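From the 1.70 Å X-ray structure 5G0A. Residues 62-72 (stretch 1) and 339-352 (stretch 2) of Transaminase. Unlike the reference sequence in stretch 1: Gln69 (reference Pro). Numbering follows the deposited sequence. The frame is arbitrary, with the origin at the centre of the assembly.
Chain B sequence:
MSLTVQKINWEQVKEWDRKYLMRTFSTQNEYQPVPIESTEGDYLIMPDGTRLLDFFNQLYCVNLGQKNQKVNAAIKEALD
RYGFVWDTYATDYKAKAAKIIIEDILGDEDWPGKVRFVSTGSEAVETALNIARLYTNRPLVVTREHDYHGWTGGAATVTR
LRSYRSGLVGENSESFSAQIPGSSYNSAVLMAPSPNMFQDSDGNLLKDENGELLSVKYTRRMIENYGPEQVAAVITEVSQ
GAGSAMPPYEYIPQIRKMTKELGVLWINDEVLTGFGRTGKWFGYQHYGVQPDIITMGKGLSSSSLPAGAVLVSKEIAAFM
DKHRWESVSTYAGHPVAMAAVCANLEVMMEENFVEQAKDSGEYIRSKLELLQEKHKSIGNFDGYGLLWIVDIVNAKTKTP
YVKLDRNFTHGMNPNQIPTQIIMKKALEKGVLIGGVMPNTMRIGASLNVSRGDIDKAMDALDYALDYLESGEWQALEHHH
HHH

Stretch 1, residues 62-72: VNLGQKNQKVN
Stretch 2 (339-352) AAVCANLEVMMEEN

A loop and the first turn of the helix that follows it pack against one side of a long helix, in a mainly apolar contact of 475 Å² closed at its solvent edge by a lysine that bridges two glutamates. Residues 339-350 are regular α-helix, phi/psi near -60/-45; Glu351 (-102/5) and Asn352, with positive phi (59/47), end it in a Schellman motif. In stretch 1, Val62 to Gly65 form a type I turn (Gly65 N to Val62 O, 2.9 Å). Gly65 at 98/154 suits glycine, since a CB would jam against the preceding carbonyl O. Lys67 (56/52) and Asn68 (-66/125) lead into the helix beginning at Gln69. Asn68, chi1 t, caps that helix, its OD1 accepting from Val71 N at 2.8 Å.

The register sets CA of Val71 5.2 Å from CA of Ala343, and CA of Leu64 6.8 Å from CA of Met348. The close approach occurs where the long helix carries alanine: Val71 (chi1 t) is a knob among Ala340, Ala343, Asn344 and Val347, with Val71 CG2 4.2 Å from Ala343 CB. Leu64 (chi1 t, chi2 p) points toward the helix and buries 77 Å², its CD1 lying 4.0 Å from Met348 CG. Met348 (chi1 -136°, chi2 t, chi3 -107°) has a CB that points sideways, but its end comes nearer, with CE 3.9 Å from Asn63 CB. Val347 (chi1 t) points toward stretch 1 and lies between Leu64 and Lys70, its CG1 3.9 Å from Leu64 CD1 and its CG2 3.8 Å from Lys70 CB. The buried amide of Asn344 is satisfied elsewhere in the structure.

Lys70 (m, t, t, t) covers Val347 with its aliphatic stem and reaches outward, where NZ forms salt bridges with Glu350 OE2 (2.8 Å) and Glu351 OE2 (2.6 Å). Water 1 adds a polar link, accepting from Asn68 ND2 at 2.9 Å and donating to Glu351 OE2 at 2.7 Å.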

ATOM      1  N   VAL B  62     -28.549  -4.969 -22.030  1.00 25.47           N
ATOM      2  CA  VAL B  62     -29.009  -4.786 -23.401  1.00 26.02           C
ATOM      3  C   VAL B  62     -30.373  -4.084 -23.342  1.00 27.16           C
ATOM      4  O   VAL B  62     -31.403  -4.612 -23.834  1.00 27.57           O
ATOM      5  CB  VAL B  62     -29.046  -6.146 -24.142  1.00 24.63           C
ATOM      6  CG1 VAL B  62     -29.208  -5.942 -25.645  1.00 25.22           C
ATOM      7  CG2 VAL B  62     -27.764  -6.947 -23.876  1.00 25.32           C
ATOM      8  N   ASN B  63     -30.371  -2.900 -22.724  1.00 24.14           N
ATOM      9  CA  ASN B  63     -31.604  -2.181 -22.335  1.00 24.77           C
ATOM     10  C   ASN B  63     -32.596  -1.966 -23.488  1.00 25.22           C
ATOM     11  O   ASN B  63     -33.805  -2.192 -23.341  1.00 26.89           O
ATOM     12  CB  ASN B  63     -31.238  -0.836 -21.691  1.00 23.76           C
ATOM     13  CG  ASN B  63     -30.407  -1.017 -20.419  1.00 25.14           C
ATOM     14  OD1 ASN B  63     -29.623  -1.973 -20.305  1.00 24.69           O
ATOM     15  ND2 ASN B  63     -30.573  -0.102 -19.459  1.00 25.08           N
ATOM     16  N   LEU B  64     -32.070  -1.562 -24.635  1.00 26.05           N
ATOM     17  CA  LEU B  64     -32.912  -1.253 -25.798  1.00 25.05           C
ATOM     18  C   LEU B  64     -33.511  -2.488 -26.476  1.00 27.09           C
ATOM     19  O   LEU B  64     -34.388  -2.356 -27.346  1.00 29.57           O
ATOM     20  CB  LEU B  64     -32.097  -0.462 -26.819  1.00 25.22           C
ATOM     21  CG  LEU B  64     -32.879   0.509 -27.715  1.00 25.87           C
ATOM     22  CD1 LEU B  64     -33.251   1.769 -26.925  1.00 27.54           C
ATOM     23  CD2 LEU B  64     -32.010   0.863 -28.904  1.00 24.27           C
ATOM     24  N   GLY B  65     -33.055  -3.673 -26.081  1.00 24.96           N
ATOM     25  CA  GLY B  65     -33.309  -4.903 -26.836  1.00 26.26           C
ATOM     26  C   GLY B  65     -32.145  -5.300 -27.735  1.00 25.44           C
ATOM     27  O   GLY B  65     -31.358  -4.466 -28.181  1.00 26.73           O
ATOM     28  N   GLN B  66     -32.050  -6.596 -28.007  1.00 26.16           N
ATOM     29  CA  GLN B  66     -30.988  -7.131 -28.834  1.00 26.39           C
ATOM     30  C   GLN B  66     -31.182  -6.743 -30.278  1.00 28.17           C
ATOM     31  O   GLN B  66     -32.288  -6.906 -30.820  1.00 28.20           O
ATOM     32  CB  GLN B  66     -31.007  -8.661 -28.771  1.00 25.49           C
ATOM     33  CG  GLN B  66     -30.567  -9.248 -27.428  1.00 25.87           C
ATOM     34  CD  GLN B  66     -29.062  -9.378 -27.307  1.00 25.89           C
ATOM     35  OE1 GLN B  66     -28.310  -9.040 -28.241  1.00 26.41           O
ATOM     36  NE2 GLN B  66     -28.611  -9.889 -26.165  1.00 26.37           N
ATOM     37  N   LYS B  67     -30.109  -6.277 -30.906  1.00 28.23           N
ATOM     38  CA  LYS B  67     -30.095  -6.072 -32.379  1.00 28.93           C
ATOM     39  C   LYS B  67     -31.232  -5.164 -32.826  1.00 29.47           C
ATOM     40  O   LYS B  67     -32.037  -5.478 -33.733  1.00 28.61           O
ATOM     41  CB  LYS B  67     -30.092  -7.430 -33.119  1.00 28.26           C
ATOM     42  CG  LYS B  67     -29.608  -7.361 -34.572  1.00 28.52           C
ATOM     43  CD  LYS B  67     -29.652  -8.728 -35.249  1.00 30.63           C
ATOM     44  CE  LYS B  67     -31.066  -9.135 -35.648  1.00 33.19           C
ATOM     45  NZ  LYS B  67     -31.181 -10.635 -35.666  1.00 37.68           N
ATOM     46  N   ASN B  68     -31.309  -4.014 -32.178  1.00 28.11           N
ATOM     47  CA  ASN B  68     -32.245  -2.987 -32.585  1.00 28.66           C
ATOM     48  C   ASN B  68     -31.846  -2.462 -33.959  1.00 27.99           C
ATOM     49  O   ASN B  68     -30.715  -2.025 -34.179  1.00 26.28           O
ATOM     50  CB  ASN B  68     -32.261  -1.855 -31.559  1.00 27.68           C
ATOM     51  CG  ASN B  68     -33.126  -0.693 -32.000  1.00 28.87           C
ATOM     52  OD1 ASN B  68     -32.677   0.168 -32.751  1.00 29.31           O
ATOM     53  ND2 ASN B  68     -34.352  -0.638 -31.504  1.00 29.76           N
ATOM     54  N   GLN B  69     -32.801  -2.505 -34.891  1.00 30.61           N
ATOM     55  CA  GLN B  69     -32.523  -2.130 -36.272  1.00 31.72           C
ATOM     56  C   GLN B  69     -32.114  -0.685 -36.450  1.00 29.01           C
ATOM     57  O   GLN B  69     -31.243  -0.395 -37.275  1.00 31.19           O
ATOM     58  CB  GLN B  69     -33.728  -2.475 -37.158  1.00 32.12           C
ATOM     59  CG  GLN B  69     -33.983  -3.975 -37.149  1.00 37.98           C
ATOM     60  CD  GLN B  69     -32.747  -4.770 -37.539  1.00 42.63           C
ATOM     61  OE1 GLN B  69     -32.198  -5.534 -36.735  1.00 41.26           O
ATOM     62  NE2 GLN B  69     -32.269  -4.557 -38.768  1.00 43.50           N
ATOM     63  N   LYS B  70     -32.717   0.225 -35.682  1.00 29.24           N
ATOM     64  CA  LYS B  70     -32.375   1.628 -35.813  1.00 29.86           C
ATOM     65  C   LYS B  70     -30.933   1.912 -35.335  1.00 29.07           C
ATOM     66  O   LYS B  70     -30.206   2.704 -35.951  1.00 27.13           O
ATOM     67  CB  LYS B  70     -33.383   2.507 -35.062  1.00 32.74           C
ATOM     68  CG  LYS B  70     -34.796   2.482 -35.626  1.00 38.25           C
ATOM     69  CD  LYS B  70     -35.700   3.406 -34.822  1.00 39.03           C
ATOM     70  CE  LYS B  70     -37.056   3.606 -35.485  1.00 47.17           C
ATOM     71  NZ  LYS B  70     -38.057   3.973 -34.440  1.00 49.40           N
ATOM     72  N   VAL B  71     -30.552   1.295 -34.215  1.00 27.58           N
ATOM     73  CA  VAL B  71     -29.180   1.441 -33.717  1.00 28.02           C
ATOM     74  C   VAL B  71     -28.184   0.855 -34.694  1.00 26.96           C
ATOM     75  O   VAL B  71     -27.205   1.495 -35.053  1.00 26.06           O
ATOM     76  CB  VAL B  71     -28.991   0.826 -32.315  1.00 27.62           C
ATOM     77  CG1 VAL B  71     -27.516   0.816 -31.921  1.00 29.15           C
ATOM     78  CG2 VAL B  71     -29.786   1.648 -31.308  1.00 28.36           C
ATOM     79  N   ASN B  72     -28.461  -0.350 -35.161  1.00 26.12           N
ATOM     80  CA  ASN B  72     -27.530  -0.981 -36.081  1.00 26.51           C
ATOM     81  C   ASN B  72     -27.401  -0.229 -37.410  1.00 26.73           C
ATOM     82  O   ASN B  72     -26.293  -0.105 -37.947  1.00 25.94           O
ATOM     83  CB  ASN B  72     -27.859  -2.470 -36.232  1.00 27.31           C
ATOM     84  CG  ASN B  72     -27.425  -3.282 -35.016  1.00 29.11           C
ATOM     85  OD1 ASN B  72     -27.124  -2.718 -33.951  1.00 29.08           O
ATOM     86  ND2 ASN B  72     -27.351  -4.600 -35.174  1.00 29.13           N
ATOM     87  N   ALA B 339     -21.402   6.937 -32.085  1.00 23.38           N
ATOM     88  CA  ALA B 339     -22.589   6.833 -32.967  1.00 24.15           C
ATOM     89  C   ALA B 339     -23.645   5.884 -32.392  1.00 22.89           C
ATOM     90  O   ALA B 339     -24.847   6.181 -32.444  1.00 24.23           O
ATOM     91  CB  ALA B 339     -22.164   6.426 -34.378  1.00 23.25           C
ATOM     92  N   ALA B 340     -23.201   4.730 -31.870  1.00 23.04           N
ATOM     93  CA  ALA B 340     -24.053   3.774 -31.181  1.00 23.69           C
ATOM     94  C   ALA B 340     -24.739   4.377 -29.954  1.00 23.62           C
ATOM     95  O   ALA B 340     -25.959   4.215 -29.776  1.00 24.06           O
ATOM     96  CB  ALA B 340     -23.260   2.520 -30.804  1.00 23.96           C
ATOM     97  N   VAL B 341     -23.967   5.064 -29.101  1.00 24.74           N
ATOM     98  CA  VAL B 341     -24.558   5.726 -27.935  1.00 24.36           C
ATOM     99  C   VAL B 341     -25.656   6.710 -28.356  1.00 24.31           C
ATOM    100  O   VAL B 341     -26.762   6.700 -27.801  1.00 24.87           O
ATOM    101  CB  VAL B 341     -23.482   6.445 -27.080  1.00 23.71           C
ATOM    102  CG1 VAL B 341     -24.134   7.255 -25.961  1.00 23.01           C
ATOM    103  CG2 VAL B 341     -22.556   5.404 -26.474  1.00 24.45           C
ATOM    104  N   CYS B 342     -25.333   7.565 -29.319  1.00 23.83           N
ATOM    105  CA  CYS B 342     -26.295   8.560 -29.810  1.00 25.53           C
ATOM    106  C   CYS B 342     -27.578   7.906 -30.267  1.00 25.17           C
ATOM    107  O   CYS B 342     -28.663   8.320 -29.858  1.00 24.97           O
ATOM    108  CB  CYS B 342     -25.725   9.391 -30.963  1.00 25.66           C
ATOM    109  SG  CYS B 342     -24.496  10.616 -30.531  1.00 26.59           S
ATOM    110  N   ALA B 343     -27.461   6.865 -31.083  1.00 25.78           N
ATOM    111  CA  ALA B 343     -28.653   6.197 -31.611  1.00 26.35           C
ATOM    112  C   ALA B 343     -29.420   5.467 -30.511  1.00 26.68           C
ATOM    113  O   ALA B 343     -30.641   5.508 -30.468  1.00 26.32           O
ATOM    114  CB  ALA B 343     -28.286   5.251 -32.740  1.00 26.08           C
ATOM    115  N   ASN B 344     -28.705   4.808 -29.600  1.00 25.29           N
ATOM    116  CA  ASN B 344     -29.362   4.122 -28.493  1.00 24.34           C
ATOM    117  C   ASN B 344     -30.209   5.098 -27.662  1.00 25.20           C
ATOM    118  O   ASN B 344     -31.381   4.839 -27.367  1.00 25.35           O
ATOM    119  CB  ASN B 344     -28.290   3.468 -27.609  1.00 25.10           C
ATOM    120  CG  ASN B 344     -28.859   2.850 -26.368  1.00 23.36           C
ATOM    121  OD1 ASN B 344     -29.626   1.901 -26.427  1.00 24.71           O
ATOM    122  ND2 ASN B 344     -28.422   3.350 -25.216  1.00 24.59           N
ATOM    123  N   LEU B 345     -29.611   6.237 -27.312  1.00 26.02           N
ATOM    124  CA  LEU B 345     -30.290   7.239 -26.489  1.00 26.87           C
ATOM    125  C   LEU B 345     -31.452   7.889 -27.259  1.00 27.88           C
ATOM    126  O   LEU B 345     -32.500   8.202 -26.675  1.00 27.76           O
ATOM    127  CB  LEU B 345     -29.294   8.303 -26.009  1.00 25.87           C
ATOM    128  CG  LEU B 345     -28.205   7.739 -25.070  1.00 27.68           C
ATOM    129  CD1 LEU B 345     -27.271   8.830 -24.556  1.00 26.08           C
ATOM    130  CD2 LEU B 345     -28.849   6.970 -23.921  1.00 26.88           C
ATOM    131  N   GLU B 346     -31.254   8.087 -28.558  1.00 26.95           N
ATOM    132  CA  GLU B 346     -32.306   8.726 -29.386  1.00 28.65           C
ATOM    133  C   GLU B 346     -33.516   7.821 -29.478  1.00 29.51           C
ATOM    134  O   GLU B 346     -34.647   8.293 -29.358  1.00 32.10           O
ATOM    135  CB  GLU B 346     -31.767   9.086 -30.770  1.00 30.57           C
ATOM    136  CG  GLU B 346     -30.936  10.362 -30.724  1.00 31.61           C
ATOM    137  CD  GLU B 346     -30.064  10.540 -31.940  1.00 36.31           C
ATOM    138  OE1 GLU B 346     -29.992   9.613 -32.770  1.00 39.05           O
ATOM    139  OE2 GLU B 346     -29.438  11.607 -32.052  1.00 41.00           O
ATOM    140  N   VAL B 347     -33.276   6.519 -29.671  1.00 28.74           N
ATOM    141  CA  VAL B 347     -34.363   5.530 -29.714  1.00 28.58           C
ATOM    142  C   VAL B 347     -35.083   5.419 -28.365  1.00 30.51           C
ATOM    143  O   VAL B 347     -36.318   5.410 -28.297  1.00 28.85           O
ATOM    144  CB  VAL B 347     -33.870   4.131 -30.187  1.00 30.84           C
ATOM    145  CG1 VAL B 347     -35.010   3.112 -30.115  1.00 32.00           C
ATOM    146  CG2 VAL B 347     -33.316   4.199 -31.607  1.00 30.89           C
ATOM    147  N   MET B 348     -34.293   5.317 -27.292  1.00 28.33           N
ATOM    148  CA  MET B 348     -34.816   5.300 -25.939  1.00 29.94           C
ATOM    149  C   MET B 348     -35.736   6.506 -25.675  1.00 29.45           C
ATOM    150  O   MET B 348     -36.810   6.345 -25.116  1.00 34.25           O
ATOM    151  CB  MET B 348     -33.638   5.269 -24.961  1.00 30.17           C
ATOM    152  CG  MET B 348     -33.822   4.291 -23.833  1.00 32.98           C
ATOM    153  SD  MET B 348     -32.348   4.243 -22.806  1.00 32.54           S
ATOM    154  CE  MET B 348     -31.652   2.649 -23.286  1.00 28.17           C
ATOM    155  N   MET B 349     -35.330   7.702 -26.089  1.00 29.72           N
ATOM    156  CA  MET B 349     -36.134   8.907 -25.889  1.00 32.86           C
ATOM    157  C   MET B 349     -37.387   8.927 -26.776  1.00 33.89           C
ATOM    158  O   MET B 349     -38.503   9.188 -26.297  1.00 35.20           O
ATOM    159  CB  MET B 349     -35.302  10.171 -26.140  1.00 35.06           C
ATOM    160  CG  MET B 349     -34.251  10.463 -25.068  1.00 37.37           C
ATOM    161  SD  MET B 349     -33.377  12.019 -25.353  1.00 41.08           S
ATOM    162  CE  MET B 349     -32.553  11.640 -26.899  1.00 37.69           C
ATOM    163  N   GLU B 350     -37.194   8.654 -28.064  1.00 36.44           N
ATOM    164  CA  GLU B 350     -38.272   8.782 -29.056  1.00 37.31           C
ATOM    165  C   GLU B 350     -39.394   7.765 -28.834  1.00 37.35           C
ATOM    166  O   GLU B 350     -40.572   8.063 -29.101  1.00 34.73           O
ATOM    167  CB  GLU B 350     -37.712   8.675 -30.481  1.00 40.91           C
ATOM    168  CG  GLU B 350     -37.833   7.296 -31.107  1.00 46.45           C
ATOM    169  CD  GLU B 350     -36.915   7.066 -32.294  1.00 51.64           C
ATOM    170  OE1 GLU B 350     -36.237   8.015 -32.739  1.00 52.31           O
ATOM    171  OE2 GLU B 350     -36.873   5.911 -32.776  1.00 54.96           O
ATOM    172  N   GLU B 351     -39.037   6.568 -28.355  1.00 33.02           N
ATOM    173  CA  GLU B 351     -40.006   5.489 -28.176  1.00 32.80           C
ATOM    174  C   GLU B 351     -40.426   5.323 -26.730  1.00 31.82           C
ATOM    175  O   GLU B 351     -41.165   4.394 -26.392  1.00 31.28           O
ATOM    176  CB  GLU B 351     -39.489   4.165 -28.754  1.00 33.75           C
ATOM    177  CG  GLU B 351     -39.176   4.261 -30.247  1.00 38.96           C
ATOM    178  CD  GLU B 351     -38.860   2.929 -30.909  1.00 43.30           C
ATOM    179  OE1 GLU B 351     -39.059   1.866 -30.291  1.00 42.88           O
ATOM    180  OE2 GLU B 351     -38.405   2.953 -32.075  1.00 48.08           O
ATOM    181  N   ASN B 352     -39.942   6.234 -25.879  1.00 32.82           N
ATOM    182  CA  ASN B 352     -40.358   6.286 -24.481  1.00 32.53           C
ATOM    183  C   ASN B 352     -40.069   4.964 -23.741  1.00 31.47           C
ATOM    184  O   ASN B 352     -40.913   4.420 -23.032  1.00 29.19           O
ATOM    185  CB  ASN B 352     -41.850   6.705 -24.398  1.00 36.13           C
ATOM    186  CG  ASN B 352     -42.165   7.929 -25.267  1.00 41.35           C
ATOM    187  OD1 ASN B 352     -41.615   9.017 -25.069  1.00 44.54           O
ATOM    188  ND2 ASN B 352     -43.044   7.746 -26.238  1.00 44.34           N
TER
HETATM  189  O   HOH W   1     -36.739   0.838 -32.309  1.00 38.53           O